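Local coordinates for protein exoglucanase A (Cellulomonas fimi, PDB 7CBD) that hydrolyses the beta-1,4-glucosidic linkages of cellulose with inversion of anomeric configuration, releasing cellobiose from the non-reducing chain ends through its family 6 catalytic domain, at residues E241-S245 and Y319-V325; F261-D267 and D326-R331. All blocks are in the same frame, centred on the assembly; numbering follows the deposited sequence.

Contact 1: E241-S245 and Y319-V325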
ATOM      1  N   GLU A 241      15.526  -0.165  -8.076  1.00  8.27           N
ATOM      2  CA  GLU A 241      16.696  -0.992  -7.821  1.00  8.31           C
ATOM      3  C   GLU A 241      17.900  -0.258  -8.393  1.00  9.23           C
ATOM      4  O   GLU A 241      18.138  -0.317  -9.607  1.00 11.33           O
ATOM      5  CB  GLU A 241      16.541  -2.370  -8.470  1.00  8.10           C
ATOM      6  CG  GLU A 241      15.663  -3.332  -7.672  1.00  7.75           C
ATOM      7  CD  GLU A 241      16.315  -3.819  -6.384  1.00  8.02           C
ATOM      8  OE1 GLU A 241      17.477  -3.447  -6.103  1.00  8.60           O
ATOM      9  OE2 GLU A 241      15.660  -4.577  -5.643  1.00  7.94           O
ATOM     10  N   PRO A 242      18.683   0.449  -7.573  1.00  9.43           N
ATOM     11  CA  PRO A 242      19.711   1.348  -8.127  1.00 10.02           C
ATOM     12  C   PRO A 242      20.848   0.628  -8.828  1.00 10.73           C
ATOM     13  O   PRO A 242      21.426   1.171  -9.779  1.00 11.65           O
ATOM     14  CB  PRO A 242      20.215   2.101  -6.890  1.00 11.11           C
ATOM     15  CG  PRO A 242      19.920   1.169  -5.743  1.00 10.93           C
ATOM     16  CD  PRO A 242      18.618   0.512  -6.103  1.00 10.52           C
ATOM     17  N   LEU A 243      21.205  -0.567  -8.369  1.00  9.89           N
ATOM     18  CA  LEU A 243      22.296  -1.316  -8.970  1.00 10.99           C
ATOM     19  C   LEU A 243      21.809  -2.206 -10.100  1.00 12.84           C
ATOM     20  O   LEU A 243      22.534  -2.412 -11.078  1.00 17.27           O
ATOM     21  CB  LEU A 243      23.025  -2.133  -7.896  1.00 11.32           C
ATOM     22  CG  LEU A 243      23.531  -1.329  -6.689  1.00 12.70           C
ATOM     23  CD1 LEU A 243      24.225  -2.245  -5.684  1.00 13.85           C
ATOM     24  CD2 LEU A 243      24.463  -0.197  -7.117  1.00 13.83           C
ATOM     25  N   LEU A 244      20.577  -2.690 -10.013  1.00 11.53           N
ATOM     26  CA  LEU A 244      19.979  -3.518 -11.056  1.00 10.13           C
ATOM     27  C   LEU A 244      19.026  -2.676 -11.903  1.00 10.04           C
ATOM     28  O   LEU A 244      17.819  -2.920 -11.965  1.00 11.18           O
ATOM     29  CB  LEU A 244      19.266  -4.711 -10.424  1.00  9.89           C
ATOM     30  CG  LEU A 244      20.129  -5.641  -9.565  1.00  9.08           C
ATOM     31  CD1 LEU A 244      19.282  -6.718  -8.905  1.00 10.23           C
ATOM     32  CD2 LEU A 244      21.235  -6.267 -10.409  1.00  9.46           C
ATOM     33  N   SER A 245      19.595  -1.663 -12.556  1.00  9.53           N
ATOM     34  CA  SER A 245      18.814  -0.660 -13.267  1.00 10.54           C
ATOM     35  C   SER A 245      18.466  -1.068 -14.690  1.00 10.42           C
ATOM     36  O   SER A 245      17.733  -0.337 -15.367  1.00 11.73           O
ATOM     37  CB  SER A 245      19.569   0.671 -13.294  1.00 12.63           C
ATOM     38  OG  SER A 245      20.782   0.529 -14.013  1.00 16.03           O
ATOM     39  N   TYR A 319      24.881 -12.583  -8.815  1.00 12.44           N
ATOM     40  CA  TYR A 319      24.852 -11.175  -9.193  1.00 11.13           C
ATOM     41  C   TYR A 319      23.592 -10.504  -8.671  1.00 10.12           C
ATOM     42  O   TYR A 319      23.653  -9.431  -8.060  1.00 10.41           O
ATOM     43  CB  TYR A 319      24.923 -11.054 -10.713  1.00 11.28           C
ATOM     44  CG  TYR A 319      25.018  -9.636 -11.224  1.00 11.03           C
ATOM     45  CD1 TYR A 319      26.247  -8.999 -11.329  1.00 11.94           C
ATOM     46  CD2 TYR A 319      23.882  -8.938 -11.618  1.00 11.12           C
ATOM     47  CE1 TYR A 319      26.342  -7.702 -11.803  1.00 11.77           C
ATOM     48  CE2 TYR A 319      23.966  -7.640 -12.097  1.00 10.21           C
ATOM     49  CZ  TYR A 319      25.205  -7.026 -12.191  1.00 10.83           C
ATOM     50  OH  TYR A 319      25.315  -5.735 -12.661  1.00 12.53           O
ATOM     51  N   VAL A 320      22.434 -11.118  -8.920  1.00 10.11           N
ATOM     52  CA  VAL A 320      21.181 -10.523  -8.470  1.00  8.54           C
ATOM     53  C   VAL A 320      21.121 -10.491  -6.950  1.00  8.64           C
ATOM     54  O   VAL A 320      20.746  -9.477  -6.356  1.00  9.70           O
ATOM     55  CB  VAL A 320      19.980 -11.252  -9.099  1.00  9.07           C
ATOM     56  CG1 VAL A 320      18.693 -10.922  -8.349  1.00  9.86           C
ATOM     57  CG2 VAL A 320      19.870 -10.885 -10.572  1.00  9.96           C
ATOM     58  N   ASP A 321      21.519 -11.587  -6.296  1.00  9.58           N
ATOM     59  CA  ASP A 321      21.372 -11.664  -4.847  1.00 10.91           C
ATOM     60  C   ASP A 321      22.318 -10.713  -4.120  1.00 11.66           C
ATOM     61  O   ASP A 321      21.992 -10.235  -3.026  1.00 12.01           O
ATOM     62  CB  ASP A 321      21.546 -13.109  -4.376  1.00 11.59           C
ATOM     63  CG  ASP A 321      20.387 -14.005  -4.797  1.00 12.70           C
ATOM     64  OD1 ASP A 321      19.333 -13.469  -5.223  1.00 12.41           O
ATOM     65  OD2 ASP A 321      20.534 -15.245  -4.706  1.00 14.68           O
ATOM     66  N   ALA A 322      23.480 -10.417  -4.704  1.00 11.05           N
ATOM     67  CA  ALA A 322      24.390  -9.471  -4.070  1.00 12.38           C
ATOM     68  C   ALA A 322      23.990  -8.025  -4.328  1.00 11.67           C
ATOM     69  O   ALA A 322      24.330  -7.142  -3.534  1.00 13.96           O
ATOM     70  CB  ALA A 322      25.820  -9.697  -4.565  1.00 13.37           C
ATOM     71  N   ASN A 323      23.267  -7.760  -5.418  1.00 10.98           N
ATOM     72  CA  ASN A 323      23.051  -6.398  -5.877  1.00 10.20           C
ATOM     73  C   ASN A 323      21.629  -5.884  -5.705  1.00  9.04           C
ATOM     74  O   ASN A 323      21.414  -4.674  -5.852  1.00 10.42           O
ATOM     75  CB  ASN A 323      23.498  -6.250  -7.338  1.00 10.69           C
ATOM     76  CG  ASN A 323      24.998  -6.379  -7.490  1.00 13.15           C
ATOM     77  OD1 ASN A 323      25.756  -5.752  -6.750  1.00 15.33           O
ATOM     78  ND2 ASN A 323      25.437  -7.197  -8.438  1.00 14.16           N
ATOM     79  N   ARG A 324      20.661  -6.744  -5.393  1.00  7.90           N
ATOM     80  CA  ARG A 324      19.299  -6.286  -5.169  1.00  8.31           C
ATOM     81  C   ARG A 324      19.167  -5.640  -3.797  1.00  7.47           C
ATOM     82  O   ARG A 324      19.739  -6.120  -2.814  1.00  8.54           O
ATOM     83  CB  ARG A 324      18.315  -7.452  -5.289  1.00  7.88           C
ATOM     84  CG  ARG A 324      18.504  -8.630  -4.322  1.00  8.98           C
ATOM     85  CD  ARG A 324      17.488  -9.692  -4.688  1.00  8.54           C
ATOM     86  NE  ARG A 324      17.733 -11.059  -4.231  1.00  9.09           N
ATOM     87  CZ  ARG A 324      17.203 -11.600  -3.138  1.00  9.64           C
ATOM     88  NH1 ARG A 324      16.471 -10.870  -2.309  1.00  9.96           N
ATOM     89  NH2 ARG A 324      17.432 -12.874  -2.860  1.00 10.34           N
ATOM     90  N   VAL A 325      18.409  -4.542  -3.737  1.00  6.90           N
ATOM     91  CA  VAL A 325      18.129  -3.939  -2.441  1.00  7.36           C
ATOM     92  C   VAL A 325      16.974  -4.648  -1.750  1.00  6.95           C
ATOM     93  O   VAL A 325      16.941  -4.714  -0.517  1.00  7.20           O
ATOM     94  CB  VAL A 325      17.944  -2.408  -2.500  1.00  8.47           C
ATOM     95  CG1 VAL A 325      19.158  -1.748  -3.149  1.00  9.04           C
ATOM     96  CG2 VAL A 325      16.662  -2.032  -3.227  1.00  9.01           C
TER
HETATM   97  O   HOH W   1      19.853  -2.585  -6.934  1.00  8.66           O
HETATM   98  O   HOH W   2      23.235  -4.156 -13.054  1.00 14.27           O
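Leu244 is the main apolar anchor between the loop 241-245 and the end of the helix in 319-325. Its CD2 lies 3.5 Å from CE2 of Tyr319 and 3.8 Å from CB of Asn323. Its CD1 is 3.8 Å from CA of Arg324. The leucine thus packs against the last turn of the helix and the residue that leaves it. Val325 and Asn323 are the next most covered. The backbone N of Val325 donates to OE1 of Glu241 at 2.8 Å, almost in line. This gives the chain just past the helix a buried carboxylate partner. CG1 of Val325 also meets CD of Pro242 at 3.8 Å. The backbone O of Asn323 lies 3.6 Å from CB of Leu243, while its side-chain OD1 accepts from Thr311 N. Water 1 bridges the segments: it donates to Asn323 O and Glu241 OE1 and accepts from Leu244 N. Water 2 joins Leu243 O to Tyr319 OH. The contact is a loop packed on a helix C-terminus, away from the predicted active-site aspartates. The loop follows strand 228-231 and precedes the short strand 250-251. Helix 316-323 follows strand 291-295, which pairs in parallel with 228-231 in the central mixed sheet.

Contact 2: F261-D267 and D326-R331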
ATOM      1  N   PHE A 261      15.239 -14.897  -8.152  1.00  8.04           N
ATOM      2  CA  PHE A 261      14.475 -13.829  -7.527  1.00  8.32           C
ATOM      3  C   PHE A 261      13.475 -13.197  -8.487  1.00  7.78           C
ATOM      4  O   PHE A 261      12.391 -12.780  -8.060  1.00  8.41           O
ATOM      5  CB  PHE A 261      15.417 -12.766  -6.967  1.00  8.59           C
ATOM      6  CG  PHE A 261      14.742 -11.780  -6.057  1.00  8.20           C
ATOM      7  CD1 PHE A 261      14.306 -12.162  -4.797  1.00  8.79           C
ATOM      8  CD2 PHE A 261      14.528 -10.470  -6.466  1.00  8.72           C
ATOM      9  CE1 PHE A 261      13.690 -11.254  -3.954  1.00  9.09           C
ATOM     10  CE2 PHE A 261      13.918  -9.554  -5.623  1.00  8.48           C
ATOM     11  CZ  PHE A 261      13.497  -9.948  -4.372  1.00  9.27           C
ATOM     12  N   TYR A 262      13.806 -13.098  -9.776  1.00  7.19           N
ATOM     13  CA  TYR A 262      12.935 -12.355 -10.679  1.00  7.34           C
ATOM     14  C   TYR A 262      12.046 -13.223 -11.563  1.00  7.35           C
ATOM     15  O   TYR A 262      11.034 -12.722 -12.058  1.00  7.35           O
ATOM     16  CB  TYR A 262      13.720 -11.331 -11.514  1.00  7.48           C
ATOM     17  CG  TYR A 262      14.212 -10.165 -10.692  1.00  7.47           C
ATOM     18  CD1 TYR A 262      13.327  -9.365  -9.983  1.00  6.83           C
ATOM     19  CD2 TYR A 262      15.564  -9.880 -10.605  1.00  8.10           C
ATOM     20  CE1 TYR A 262      13.780  -8.306  -9.219  1.00  7.27           C
ATOM     21  CE2 TYR A 262      16.033  -8.824  -9.849  1.00  8.48           C
ATOM     22  CZ  TYR A 262      15.141  -8.039  -9.158  1.00  7.72           C
ATOM     23  OH  TYR A 262      15.621  -6.995  -8.401  1.00  8.57           O
ATOM     24  N   GLU A 263      12.384 -14.494 -11.783  1.00  7.30           N
ATOM     25  CA  GLU A 263      11.477 -15.418 -12.483  1.00  8.08           C
ATOM     26  C   GLU A 263      11.053 -14.874 -13.850  1.00  8.19           C
ATOM     27  O   GLU A 263       9.895 -14.991 -14.254  1.00  8.46           O
ATOM     28  CB  GLU A 263      10.243 -15.755 -11.633  1.00  8.14           C
ATOM     29  CG  GLU A 263      10.550 -16.424 -10.299  1.00  9.97           C
ATOM     30  CD  GLU A 263       9.316 -16.647  -9.427  1.00 10.08           C
ATOM     31  OE1 GLU A 263       8.285 -15.966  -9.627  1.00 11.09           O
ATOM     32  OE2 GLU A 263       9.390 -17.499  -8.513  1.00 11.49           O
ATOM     33  N   TRP A 264      11.995 -14.254 -14.561  1.00  9.08           N
ATOM     34  CA  TRP A 264      11.843 -13.714 -15.923  1.00  8.11           C
ATOM     35  C   TRP A 264      11.081 -12.383 -15.999  1.00  8.38           C
ATOM     36  O   TRP A 264      10.869 -11.872 -17.104  1.00  9.80           O
ATOM     37  CB  TRP A 264      11.271 -14.722 -16.936  1.00  9.90           C
ATOM     38  CG  TRP A 264      12.096 -15.984 -17.073  1.00 12.10           C
ATOM     39  CD1 TRP A 264      11.955 -17.141 -16.358  1.00 13.67           C
ATOM     40  CD2 TRP A 264      13.179 -16.212 -17.986  1.00 12.14           C
ATOM     41  NE1 TRP A 264      12.882 -18.071 -16.768  1.00 14.07           N
ATOM     42  CE2 TRP A 264      13.644 -17.526 -17.768  1.00 12.88           C
ATOM     43  CE3 TRP A 264      13.798 -15.433 -18.967  1.00 12.98           C
ATOM     44  CZ2 TRP A 264      14.698 -18.076 -18.495  1.00 14.20           C
ATOM     45  CZ3 TRP A 264      14.847 -15.981 -19.688  1.00 13.13           C
ATOM     46  CH2 TRP A 264      15.286 -17.290 -19.446  1.00 13.72           C
ATOM     47  N   ASN A 265      10.668 -11.814 -14.871  1.00  6.69           N
ATOM     48  CA  ASN A 265       9.977 -10.530 -14.842  1.00  6.82           C
ATOM     49  C   ASN A 265      10.935  -9.411 -15.260  1.00  8.21           C
ATOM     50  O   ASN A 265      12.070  -9.354 -14.792  1.00  8.65           O
ATOM     51  CB  ASN A 265       9.546 -10.308 -13.391  1.00  6.76           C
ATOM     52  CG  ASN A 265       8.465  -9.267 -13.216  1.00  5.57           C
ATOM     53  OD1 ASN A 265       8.272  -8.371 -14.040  1.00  7.28           O
ATOM     54  ND2 ASN A 265       7.750  -9.380 -12.101  1.00  6.34           N
ATOM     55  N   PHE A 266      10.470  -8.502 -16.133  1.00  7.41           N
ATOM     56  CA  PHE A 266      11.257  -7.322 -16.502  1.00  7.91           C
ATOM     57  C   PHE A 266      11.097  -6.157 -15.531  1.00  7.32           C
ATOM     58  O   PHE A 266      11.847  -5.177 -15.636  1.00  8.42           O
ATOM     59  CB  PHE A 266      10.865  -6.798 -17.888  1.00  8.89           C
ATOM     60  CG  PHE A 266      11.462  -7.563 -19.030  1.00  9.86           C
ATOM     61  CD1 PHE A 266      12.764  -7.326 -19.445  1.00 11.42           C
ATOM     62  CD2 PHE A 266      10.703  -8.495 -19.717  1.00 10.35           C
ATOM     63  CE1 PHE A 266      13.304  -8.025 -20.514  1.00 12.09           C
ATOM     64  CE2 PHE A 266      11.236  -9.192 -20.786  1.00 11.30           C
ATOM     65  CZ  PHE A 266      12.540  -8.949 -21.186  1.00 12.16           C
ATOM     66  N   ASP A 267      10.128  -6.212 -14.618  1.00  6.31           N
ATOM     67  CA  ASP A 267       9.841  -5.091 -13.721  1.00  5.57           C
ATOM     68  C   ASP A 267      10.445  -5.418 -12.361  1.00  5.90           C
ATOM     69  O   ASP A 267       9.867  -6.177 -11.578  1.00  6.69           O
ATOM     70  CB  ASP A 267       8.339  -4.838 -13.591  1.00  6.28           C
ATOM     71  CG  ASP A 267       7.702  -4.308 -14.868  1.00  7.17           C
ATOM     72  OD1 ASP A 267       8.414  -4.048 -15.860  1.00  9.10           O
ATOM     73  OD2 ASP A 267       6.465  -4.153 -14.879  1.00  7.36           O
ATOM     74  N   ASP A 326      16.010  -5.178  -2.507  1.00  7.19           N
ATOM     75  CA  ASP A 326      14.953  -5.987  -1.908  1.00  6.12           C
ATOM     76  C   ASP A 326      15.599  -7.247  -1.351  1.00  6.39           C
ATOM     77  O   ASP A 326      16.102  -8.075  -2.117  1.00  7.50           O
ATOM     78  CB  ASP A 326      13.926  -6.337  -2.981  1.00  7.08           C
ATOM     79  CG  ASP A 326      12.674  -6.990  -2.414  1.00  6.74           C
ATOM     80  OD1 ASP A 326      12.741  -7.645  -1.350  1.00  6.66           O
ATOM     81  OD2 ASP A 326      11.614  -6.859  -3.055  1.00  7.32           O
ATOM     82  N   ARG A 327      15.603  -7.389  -0.024  1.00  6.20           N
ATOM     83  CA  ARG A 327      16.283  -8.501   0.633  1.00  6.00           C
ATOM     84  C   ARG A 327      15.344  -9.652   0.983  1.00  6.68           C
ATOM     85  O   ARG A 327      15.739 -10.555   1.721  1.00  7.37           O
ATOM     86  CB  ARG A 327      17.031  -8.024   1.889  1.00  7.36           C
ATOM     87  CG  ARG A 327      18.008  -6.865   1.679  1.00  7.32           C
ATOM     88  CD  ARG A 327      18.984  -7.105   0.536  1.00  8.05           C
ATOM     89  NE  ARG A 327      19.736  -8.343   0.705  1.00  8.80           N
ATOM     90  CZ  ARG A 327      20.509  -8.888  -0.230  1.00 10.08           C
ATOM     91  NH1 ARG A 327      21.132 -10.030   0.017  1.00 11.16           N
ATOM     92  NH2 ARG A 327      20.656  -8.305  -1.416  1.00 10.66           N
ATOM     93  N   ARG A 328      14.116  -9.645   0.477  1.00  6.29           N
ATOM     94  CA  ARG A 328      13.189 -10.718   0.790  1.00  6.08           C
ATOM     95  C   ARG A 328      13.670 -12.053   0.228  1.00  6.89           C
ATOM     96  O   ARG A 328      14.491 -12.124  -0.691  1.00  7.95           O
ATOM     97  CB  ARG A 328      11.817 -10.411   0.203  1.00  6.91           C
ATOM     98  CG  ARG A 328      11.052  -9.363   0.975  1.00  6.67           C
ATOM     99  CD  ARG A 328       9.684  -9.161   0.382  1.00  6.71           C
ATOM    100  NE  ARG A 328       9.766  -8.427  -0.869  1.00  6.90           N
ATOM    101  CZ  ARG A 328       8.710  -7.986  -1.543  1.00  6.16           C
ATOM    102  NH1 ARG A 328       7.483  -8.261  -1.119  1.00  6.75           N
ATOM    103  NH2 ARG A 328       8.883  -7.288  -2.657  1.00  6.71           N
ATOM    104  N   VAL A 329      13.136 -13.128   0.806  1.00  7.47           N
ATOM    105  CA  VAL A 329      13.377 -14.465   0.270  1.00  8.11           C
ATOM    106  C   VAL A 329      12.818 -14.578  -1.147  1.00  7.30           C
ATOM    107  O   VAL A 329      13.400 -15.239  -2.014  1.00  9.31           O
ATOM    108  CB  VAL A 329      12.781 -15.527   1.216  1.00  9.33           C
ATOM    109  CG1 VAL A 329      13.106 -16.930   0.729  1.00  9.98           C
ATOM    110  CG2 VAL A 329      13.289 -15.335   2.648  1.00 11.21           C
ATOM    111  N   HIS A 330      11.692 -13.918  -1.411  1.00  6.74           N
ATOM    112  CA  HIS A 330      10.942 -14.062  -2.653  1.00  6.73           C
ATOM    113  C   HIS A 330       9.991 -12.882  -2.719  1.00  6.09           C
ATOM    114  O   HIS A 330       9.527 -12.400  -1.685  1.00  6.30           O
ATOM    115  CB  HIS A 330      10.169 -15.386  -2.631  1.00  6.61           C
ATOM    116  CG  HIS A 330       9.451 -15.713  -3.906  1.00  7.39           C
ATOM    117  ND1 HIS A 330       8.247 -15.138  -4.259  1.00  7.60           N
ATOM    118  CD2 HIS A 330       9.749 -16.596  -4.889  1.00  8.15           C
ATOM    119  CE1 HIS A 330       7.849 -15.632  -5.417  1.00  8.10           C
ATOM    120  NE2 HIS A 330       8.744 -16.517  -5.823  1.00  8.07           N
ATOM    121  N   ARG A 331       9.720 -12.410  -3.938  1.00  6.01           N
ATOM    122  CA  ARG A 331       8.939 -11.193  -4.112  1.00  6.00           C
ATOM    123  C   ARG A 331       7.465 -11.367  -3.771  1.00  6.31           C
ATOM    124  O   ARG A 331       6.737 -10.367  -3.728  1.00  6.77           O
ATOM    125  CB  ARG A 331       9.085 -10.686  -5.545  1.00  6.96           C
ATOM    126  CG  ARG A 331      10.522 -10.469  -5.977  1.00  7.26           C
ATOM    127  CD  ARG A 331      10.615  -9.943  -7.388  1.00  6.56           C
ATOM    128  NE  ARG A 331      10.426  -8.496  -7.411  1.00  6.44           N
ATOM    129  CZ  ARG A 331      10.013  -7.788  -8.459  1.00  5.91           C
ATOM    130  NH1 ARG A 331       9.955  -6.466  -8.371  1.00  5.88           N
ATOM    131  NH2 ARG A 331       9.668  -8.388  -9.592  1.00  6.66           N
TER
HETATM  132  O   HOH W   3      10.841 -13.854  -6.214  1.00  9.34           O
HETATM  133  O   HOH W   4       9.561 -11.238 -10.196  1.00  7.18           O
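Neither segment is a regular helix or strand, and their backbones come closest at Phe261 and His330, with CA atoms 6.0 Å apart. Tyr262 to Asn265 form a type I' beta turn, closed by Asn265 N to Tyr262 O at 3.0 Å. An Asx turn follows, with Asn265 OD1 accepting from Asp267 N. A second Asx turn opens the other segment, from Asp326 OD1 to Arg328 N. Water 3 links Phe261 O to Arg331 N. Phe261 and Arg331 bury the most surface. CG of Arg331 sits over the phenyl face, 3.7 Å from the ring centroid, in a CH-pi contact. Both loops lie outside the sheet strands of the distorted beta/alpha barrel of family 6 catalytic domains, and the side chain of Arg328 is about 9 Å from that of Asp371, the predicted nucleophile. Arg328 is held by a salt bridge to Asp326, NH2 to OD2 at 2.8 Å, and also bonds to Asn235 and Thr237. The guanidinium of Arg331 donates from NH2 to Asp267 O at 3.0 Å, and water 4 ties the same NH2 to Tyr262 O and Asn265 ND2. From within the turn, Glu263 OE2 accepts from His330 NE2 at 2.9 Å.

Contacts 1 and 2 are both largely buried, with centres about 10 Å apart. Segments 319-325 and 326-331 are consecutive, so one run of chain serves both. Contact 1 uses the helix end and is farther from the chain centre, about 23 Å against 18 Å. It relies on apolar packing, including an aromatic ring, one carboxylate and two bridging waters. Contact 2 joins two loops, is richer in charged and aromatic groups and lies nearer the predicted nucleophile. The two meet directly. Glu241 OE2 probably bonds to Asp326 N, and Arg327 NH2 probably bonds to Asp321 O. Arg324 of contact 1 makes a cation-pi interaction with Phe261 of contact 2.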